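Local coordinates for protein carboxylesterase YBFK (Bacillus subtilis, PDB 4CCY) that hydrolyses carboxylic esters to an alcohol and a carboxylate, as a cytoplasmic esterase of the alpha/beta hydrolase superfamily, at residues 19-24 with 197-202; 123-128 with 144-149; 157-162 with 245-250. All coordinates share one frame; numbering follows the deposited sequence.

Interaction 2 lies in the central sheet of the alpha/beta hydrolase fold, while interactions 1 and 3 join more peripheral helices and loops. The centre of interaction 1 is about 28 Å from those of the other two, and it lies across the centre of the chain from interaction 2; along the chain, the loop closed by interaction 1 contains interaction 2. Interactions 2 and 3 follow in series, their centres about 22 Å apart. Strand 123-128 leads to Ser129, the probable nucleophile. Interaction 3 adjoins the other two probable triad members: the Met246 side chain is about 3 Å from those of Glu244 and His273 (nearest atoms), and residues 245-250 help bind a sodium ion.

Interaction 1. Residues 19-24 with 197-202; sequences QAYDQS and QRQIVA
In a nearly antiparallel helix pair of this alpha/beta hydrolase, Ala20, Tyr21 and Ser24 of the N-terminal helix 12-24 meet Gln199 of helix 194-205. The axes of the two short segments approach to 8.6 Å, with 157° between their directions. Ala20 sits where the backbones are nearest, its CB 3.8 Å from Gln199 CA and 4.4 Å from Ala202 CB, a methyl resting against the neighbouring helix. Gln199 supplies the polar part. Its CG stands anti to the backbone N (chi1 180°) and the chain runs extended from there, carrying the amide across the gap. Ser24 OG donates to Gln199 OE1 at 2.8 Å, in the carbonyl plane and on a lone pair. The other end of the amide, Gln199 NE2, lies over one face of the Tyr21 ring, toward the rim and 3.6 Å from Tyr21 CG; ring and amide planes are 21° apart. Gln199 NE2 also bonds Ser66 OG, so both ends of this buried amide have partners that fix its rotation. Tyr21 OH reaches Asp87, and its ring makes a cation-pi contact with Lys94. The amide is laid close against helix 12-24, with Gln199 CD 3.6 Å from Tyr21 CA.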
# COMPACT_ATOMS: atom_id res chain seq x y z
N GLN A 19 3.01 -14.22 -14.99
CA GLN A 19 3.34 -15.57 -14.54
C GLN A 19 3.92 -15.56 -13.13
O GLN A 19 3.49 -16.34 -12.28
CB GLN A 19 4.27 -16.29 -15.53
CG GLN A 19 3.57 -16.79 -16.80
CD GLN A 19 4.53 -17.33 -17.85
OE1 GLN A 19 5.75 -17.30 -17.68
NE2 GLN A 19 3.98 -17.84 -18.95
N ALA A 20 4.87 -14.67 -12.87
CA ALA A 20 5.46 -14.54 -11.54
C ALA A 20 4.42 -14.17 -10.47
O ALA A 20 4.45 -14.72 -9.37
CB ALA A 20 6.63 -13.56 -11.54
N TYR A 21 3.52 -13.23 -10.79
CA TYR A 21 2.39 -12.82 -9.94
C TYR A 21 1.52 -14.03 -9.57
O TYR A 21 1.19 -14.23 -8.41
CB TYR A 21 1.55 -11.76 -10.66
CG TYR A 21 0.62 -10.89 -9.80
CD1 TYR A 21 0.07 -11.37 -8.59
CD2 TYR A 21 0.26 -9.62 -10.22
CE1 TYR A 21 -0.77 -10.58 -7.82
CE2 TYR A 21 -0.59 -8.83 -9.46
CZ TYR A 21 -1.11 -9.32 -8.26
OH TYR A 21 -1.96 -8.55 -7.51
N ASP A 22 1.13 -14.82 -10.57
CA ASP A 22 0.34 -16.02 -10.30
C ASP A 22 1.08 -17.00 -9.39
O ASP A 22 0.46 -17.61 -8.52
CB ASP A 22 -0.11 -16.69 -11.60
CG ASP A 22 -1.12 -15.85 -12.37
OD1 ASP A 22 -1.75 -14.94 -11.76
OD2 ASP A 22 -1.30 -16.09 -13.58
N GLN A 23 2.39 -17.14 -9.59
CA GLN A 23 3.22 -17.94 -8.67
C GLN A 23 3.08 -17.42 -7.26
O GLN A 23 2.84 -18.19 -6.33
CB GLN A 23 4.70 -17.86 -9.00
CG GLN A 23 5.08 -17.90 -10.45
CD GLN A 23 5.10 -19.29 -10.98
OE1 GLN A 23 4.07 -19.95 -11.01
NE2 GLN A 23 6.26 -19.76 -11.39
N SER A 24 3.27 -16.11 -7.10
CA SER A 24 3.28 -15.49 -5.77
C SER A 24 1.98 -15.76 -5.04
O SER A 24 1.98 -15.91 -3.82
CB SER A 24 3.52 -13.98 -5.87
OG SER A 24 4.86 -13.71 -6.24
N GLN A 197 10.37 -11.87 -4.29
CA GLN A 197 11.63 -11.39 -4.87
C GLN A 197 11.54 -11.46 -6.39
O GLN A 197 11.80 -10.47 -7.08
CB GLN A 197 12.79 -12.27 -4.38
CG GLN A 197 14.17 -11.87 -4.92
CD GLN A 197 14.80 -10.73 -4.14
OE1 GLN A 197 14.47 -10.50 -2.98
NE2 GLN A 197 15.72 -10.00 -4.79
N ARG A 198 11.13 -12.62 -6.89
CA ARG A 198 11.08 -12.86 -8.32
C ARG A 198 10.07 -11.94 -9.03
O ARG A 198 10.38 -11.36 -10.07
CB ARG A 198 10.76 -14.34 -8.59
CG ARG A 198 10.41 -14.64 -10.03
CD ARG A 198 11.68 -14.80 -10.85
NE ARG A 198 11.44 -14.57 -12.28
CZ ARG A 198 11.71 -13.43 -12.90
NH1 ARG A 198 12.22 -12.40 -12.23
NH2 ARG A 198 11.47 -13.31 -14.21
N GLN A 199 8.88 -11.82 -8.44
CA GLN A 199 7.80 -11.04 -9.02
C GLN A 199 8.17 -9.56 -9.16
O GLN A 199 7.97 -8.97 -10.22
CB GLN A 199 6.51 -11.19 -8.20
CG GLN A 199 5.36 -10.38 -8.77
CD GLN A 199 4.12 -10.36 -7.90
OE1 GLN A 199 3.85 -11.30 -7.16
NE2 GLN A 199 3.35 -9.29 -8.00
N ILE A 200 8.70 -8.99 -8.09
CA ILE A 200 9.12 -7.59 -8.08
C ILE A 200 10.20 -7.32 -9.13
O ILE A 200 10.14 -6.30 -9.84
CB ILE A 200 9.57 -7.15 -6.67
CG1 ILE A 200 8.38 -7.21 -5.71
CG2 ILE A 200 10.19 -5.76 -6.70
CD1 ILE A 200 8.78 -7.09 -4.26
N VAL A 201 11.19 -8.21 -9.23
CA VAL A 201 12.25 -8.12 -10.24
C VAL A 201 11.65 -8.16 -11.64
O VAL A 201 11.96 -7.31 -12.47
CB VAL A 201 13.33 -9.20 -10.05
CG1 VAL A 201 14.31 -9.25 -11.23
CG2 VAL A 201 14.10 -8.96 -8.76
N ALA A 202 10.76 -9.12 -11.88
CA ALA A 202 10.10 -9.28 -13.19
C ALA A 202 9.18 -8.09 -13.50
O ALA A 202 9.01 -7.73 -14.67
CB ALA A 202 9.33 -10.60 -13.24

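Interaction 2. Residues 123-128 with 144-149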
# COMPACT_ATOMS: atom_id res chain seq x y z
N ALA A 123 -15.73 1.96 4.44
CA ALA A 123 -14.83 0.83 4.69
C ALA A 123 -13.69 1.21 5.61
O ALA A 123 -13.31 2.39 5.72
CB ALA A 123 -14.25 0.31 3.37
N HIS A 124 -13.13 0.20 6.26
CA HIS A 124 -11.80 0.32 6.85
C HIS A 124 -10.79 0.26 5.73
O HIS A 124 -11.03 -0.36 4.68
CB HIS A 124 -11.56 -0.83 7.82
CG HIS A 124 -12.50 -0.84 9.02
ND1 HIS A 124 -12.65 0.23 9.83
CD2 HIS A 124 -13.31 -1.84 9.54
CE1 HIS A 124 -13.52 -0.06 10.81
NE2 HIS A 124 -13.92 -1.34 10.64
N LEU A 125 -9.65 0.92 5.92
CA LEU A 125 -8.55 0.80 4.97
C LEU A 125 -7.24 0.49 5.69
O LEU A 125 -6.99 0.99 6.80
CB LEU A 125 -8.42 2.09 4.13
CG LEU A 125 -9.60 2.43 3.19
CD1 LEU A 125 -10.57 3.37 3.87
CD2 LEU A 125 -9.14 3.03 1.87
N ALA A 126 -6.41 -0.36 5.08
CA ALA A 126 -5.06 -0.61 5.62
C ALA A 126 -4.10 -0.63 4.46
O ALA A 126 -4.40 -1.22 3.42
CB ALA A 126 -4.99 -1.93 6.39
N GLY A 127 -2.96 0.03 4.63
CA GLY A 127 -2.02 0.16 3.53
C GLY A 127 -0.57 0.34 3.92
O GLY A 127 -0.26 0.86 5.00
N LEU A 128 0.31 -0.06 3.02
CA LEU A 128 1.74 0.05 3.23
C LEU A 128 2.38 0.97 2.20
O LEU A 128 2.09 0.86 1.01
CB LEU A 128 2.39 -1.33 3.16
CG LEU A 128 3.91 -1.31 3.37
CD1 LEU A 128 4.23 -1.62 4.82
CD2 LEU A 128 4.60 -2.30 2.45
N GLU A 144 -15.89 10.88 4.70
CA GLU A 144 -17.23 10.30 4.82
C GLU A 144 -17.30 8.84 4.37
O GLU A 144 -18.26 8.13 4.69
CB GLU A 144 -18.27 11.17 4.09
CG GLU A 144 -18.27 11.06 2.56
CD GLU A 144 -17.11 11.78 1.87
OE1 GLU A 144 -16.37 12.55 2.51
OE2 GLU A 144 -16.92 11.57 0.66
N ARG A 145 -16.29 8.40 3.62
CA ARG A 145 -16.25 7.04 3.10
C ARG A 145 -15.35 6.12 3.92
O ARG A 145 -15.22 4.94 3.63
CB ARG A 145 -15.81 7.03 1.62
CG ARG A 145 -16.56 8.02 0.73
CD ARG A 145 -18.04 7.70 0.58
NE ARG A 145 -18.31 6.45 -0.14
CZ ARG A 145 -18.34 6.33 -1.46
NH1 ARG A 145 -18.09 7.38 -2.25
NH2 ARG A 145 -18.61 5.14 -2.01
N VAL A 146 -14.74 6.67 4.97
CA VAL A 146 -13.77 5.92 5.77
C VAL A 146 -14.30 5.61 7.16
O VAL A 146 -14.78 6.51 7.86
CB VAL A 146 -12.45 6.72 5.92
CG1 VAL A 146 -11.38 5.89 6.61
CG2 VAL A 146 -11.97 7.23 4.56
N GLU A 147 -14.20 4.34 7.56
CA GLU A 147 -14.38 3.94 8.95
C GLU A 147 -13.07 4.21 9.73
O GLU A 147 -12.88 5.32 10.23
CB GLU A 147 -14.82 2.47 9.07
CG GLU A 147 -16.22 2.12 8.51
CD GLU A 147 -17.36 2.88 9.20
OE1 GLU A 147 -17.25 3.16 10.41
OE2 GLU A 147 -18.37 3.20 8.54
N ARG A 148 -12.18 3.23 9.81
CA ARG A 148 -10.88 3.38 10.48
C ARG A 148 -9.73 3.17 9.51
O ARG A 148 -9.86 2.40 8.56
CB ARG A 148 -10.76 2.42 11.68
CG ARG A 148 -11.78 2.69 12.78
CD ARG A 148 -11.51 1.92 14.07
NE ARG A 148 -11.93 2.75 15.19
CZ ARG A 148 -11.25 2.97 16.30
NH1 ARG A 148 -10.09 2.38 16.52
NH2 ARG A 148 -11.77 3.78 17.21
N ALA A 149 -8.61 3.84 9.73
CA ALA A 149 -7.53 3.85 8.75
C ALA A 149 -6.20 3.41 9.37
O ALA A 149 -5.82 3.91 10.43
CB ALA A 149 -7.40 5.22 8.11
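Backbone bonds between Ala123 and Leu125 on one side and Arg145, Glu147 and Arg148 on the other join, in the central sheet, the two parallel strands of the beta-alpha-beta unit whose helix is 130-141. Ala123 N donates to Arg145 O at 3.1 Å, Glu147 N to Ala123 O at 2.8 Å, and Leu125 N to Arg148 O at 3.0 Å. Ala123 pairs with Val146 but Leu125 with Ala149, a register shift of one that makes a beta bulge at Glu147 and Arg148. A side chain serves the bulge: with CG anti to the carbonyl carbon (chi1 -64°), His124 offers ND1 to Arg148 N, which donates at 3.0 Å from only 12° out of the imidazole plane. Apolar packing puts Leu125 CD1 3.8 Å from Val146 CG1, the side chains crossing at about a right angle on the face of Ala123 and Ala149. Glu147 CB comes 3.2 Å from His124 ND1, and Glu147 CG lies over a face of the ring. Charged ends lead off: Glu147 OE2 to Thr122 OG1, Arg148 NH1 to Phe290 O, Arg145 NE to Glu121 O. Since ND1 accepts a backbone N-H, His124 is likely to be neutral, with its proton on NE2.

Interaction 3. Residues 157-162 with 245-250. With NA (sodium ion), chain C.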
# COMPACT_ATOMS: atom_id res chain seq x y z
N ALA A 157 4.48 11.43 3.13
CA ALA A 157 3.24 11.77 3.83
C ALA A 157 3.48 12.56 5.11
O ALA A 157 2.94 13.66 5.27
CB ALA A 157 2.38 10.54 4.08
N PHE A 158 4.29 12.01 6.03
CA PHE A 158 4.56 12.69 7.31
C PHE A 158 5.92 13.37 7.41
O PHE A 158 6.09 14.26 8.24
CB PHE A 158 4.34 11.72 8.48
CG PHE A 158 2.93 11.22 8.56
CD1 PHE A 158 1.95 11.99 9.17
CD2 PHE A 158 2.58 10.02 7.95
CE1 PHE A 158 0.64 11.54 9.22
CE2 PHE A 158 1.27 9.57 7.99
CZ PHE A 158 0.30 10.33 8.62
N ILE A 159 6.87 12.94 6.58
CA ILE A 159 8.20 13.53 6.51
C ILE A 159 8.81 13.27 5.12
O ILE A 159 8.35 12.37 4.40
CB ILE A 159 9.09 13.01 7.67
CG1 ILE A 159 10.14 14.05 8.09
CG2 ILE A 159 9.73 11.67 7.34
CD1 ILE A 159 9.58 15.13 8.99
N SER A 160 9.80 14.08 4.73
CA SER A 160 10.49 13.95 3.43
C SER A 160 11.38 12.72 3.35
O SER A 160 11.94 12.29 4.36
CB SER A 160 11.38 15.17 3.19
OG SER A 160 10.62 16.35 3.14
N PHE A 161 11.51 12.15 2.15
CA PHE A 161 12.43 11.03 1.90
C PHE A 161 13.86 11.47 2.11
O PHE A 161 14.17 12.66 1.96
CB PHE A 161 12.34 10.57 0.44
CG PHE A 161 11.18 9.66 0.13
CD1 PHE A 161 10.79 8.66 1.01
CD2 PHE A 161 10.51 9.79 -1.09
CE1 PHE A 161 9.73 7.81 0.69
CE2 PHE A 161 9.45 8.95 -1.41
CZ PHE A 161 9.05 7.96 -0.52
N HIS A 162 14.74 10.52 2.43
CA HIS A 162 16.18 10.75 2.26
C HIS A 162 16.40 10.94 0.80
O HIS A 162 15.75 10.27 0.00
CB HIS A 162 17.01 9.54 2.73
CG HIS A 162 16.92 9.27 4.21
ND1 HIS A 162 17.06 10.23 5.14
CD2 HIS A 162 16.71 8.07 4.91
CE1 HIS A 162 16.94 9.69 6.37
NE2 HIS A 162 16.72 8.37 6.23
N ALA A 245 14.43 2.54 6.08
CA ALA A 245 15.57 3.01 5.28
C ALA A 245 15.29 4.29 4.48
O ALA A 245 16.21 4.96 4.03
CB ALA A 245 16.07 1.91 4.35
N MET A 246 14.01 4.62 4.31
CA MET A 246 13.57 5.65 3.38
C MET A 246 13.51 7.07 3.95
O MET A 246 13.49 8.04 3.19
CB MET A 246 12.20 5.30 2.79
CG MET A 246 12.12 3.96 2.09
SD MET A 246 10.62 3.89 1.09
CE MET A 246 11.20 4.64 -0.43
N TYR A 247 13.46 7.19 5.28
CA TYR A 247 13.38 8.48 5.95
C TYR A 247 13.66 8.35 7.45
O TYR A 247 13.92 7.24 7.94
CB TYR A 247 12.03 9.16 5.73
CG TYR A 247 10.81 8.28 5.94
CD1 TYR A 247 10.29 8.06 7.21
CD2 TYR A 247 10.17 7.70 4.86
CE1 TYR A 247 9.16 7.28 7.40
CE2 TYR A 247 9.05 6.91 5.04
CZ TYR A 247 8.55 6.70 6.32
OH TYR A 247 7.43 5.92 6.51
N HIS A 248 13.63 9.49 8.15
CA HIS A 248 13.78 9.49 9.61
C HIS A 248 12.45 9.26 10.24
O HIS A 248 11.68 10.20 10.47
CB HIS A 248 14.38 10.81 10.10
CG HIS A 248 15.85 10.96 9.79
ND1 HIS A 248 16.76 10.02 10.10
CD2 HIS A 248 16.54 12.00 9.18
CE1 HIS A 248 17.98 10.42 9.69
NE2 HIS A 248 17.85 11.63 9.13
N GLN A 249 12.18 8.00 10.58
CA GLN A 249 10.86 7.64 11.12
C GLN A 249 10.58 8.28 12.48
O GLN A 249 9.42 8.47 12.84
CB GLN A 249 10.64 6.12 11.14
CG GLN A 249 11.45 5.34 12.18
CD GLN A 249 12.94 5.37 11.93
OE1 GLN A 249 13.39 5.47 10.78
NE2 GLN A 249 13.71 5.28 12.98
N GLN A 250 11.62 8.64 13.23
CA GLN A 250 11.42 9.35 14.50
C GLN A 250 10.72 10.70 14.28
O GLN A 250 9.70 10.99 14.91
CB GLN A 250 12.74 9.52 15.28
CG GLN A 250 12.57 10.08 16.69
CD GLN A 250 11.67 9.23 17.58
OE1 GLN A 250 11.72 8.00 17.56
NE2 GLN A 250 10.86 9.89 18.38
NA NA C . 15.26 5.52 9.43
O HOH W 1 13.78 12.13 6.64
O HOH W 2 17.18 6.23 7.74
O HOH W 3 16.19 7.44 10.79
O HOH W 4 16.43 4.07 11.01
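At a sodium site, His162 packs against Tyr247 and His248 of segment 245-250, a loop running into helix 249-259 that supplies two of the metal's ligands. Tyr247 O binds the sodium ion at 2.6 Å and Gln249 OE1 at 2.3 Å; Glu244 O and three waters complete the site. Two of those waters tie in the histidines: one bonds His162 NE2 at 2.7 Å, another His248 ND1. The imidazoles form a T-shaped pair, centroids of His162 and His248 4.6 Å apart and planes at 84°, with His162 CE1 over the centre of the His248 ring. With CG anti to the carbonyl carbon (chi1 -65°), His162 has Tyr247 CA over one face in a CH-pi contact, 3.6 Å from the ring centroid. An alanine at His162 would probably leave the His248 face without its edge partner and the sodium-bound water without its imidazole mate. This segment follows Glu244, the probable triad acid of the alpha/beta hydrolase fold, whose OE2 takes the N-H of Met246, and the Met246 side chain touches His273. One backbone bond joins the segments: His162 N donates to Met246 O at 2.9 Å (167° at the hydrogen). Phe161 and Met246 run side by side, Phe161 CE1 3.7 Å from Met246 CE; Met246 SD stands obliquely beside the ring as a Met-aromatic contact. Ile159 CG2 meets Tyr247 CD1, and a further water links Ser160 O to His248 N at the helix N-cap.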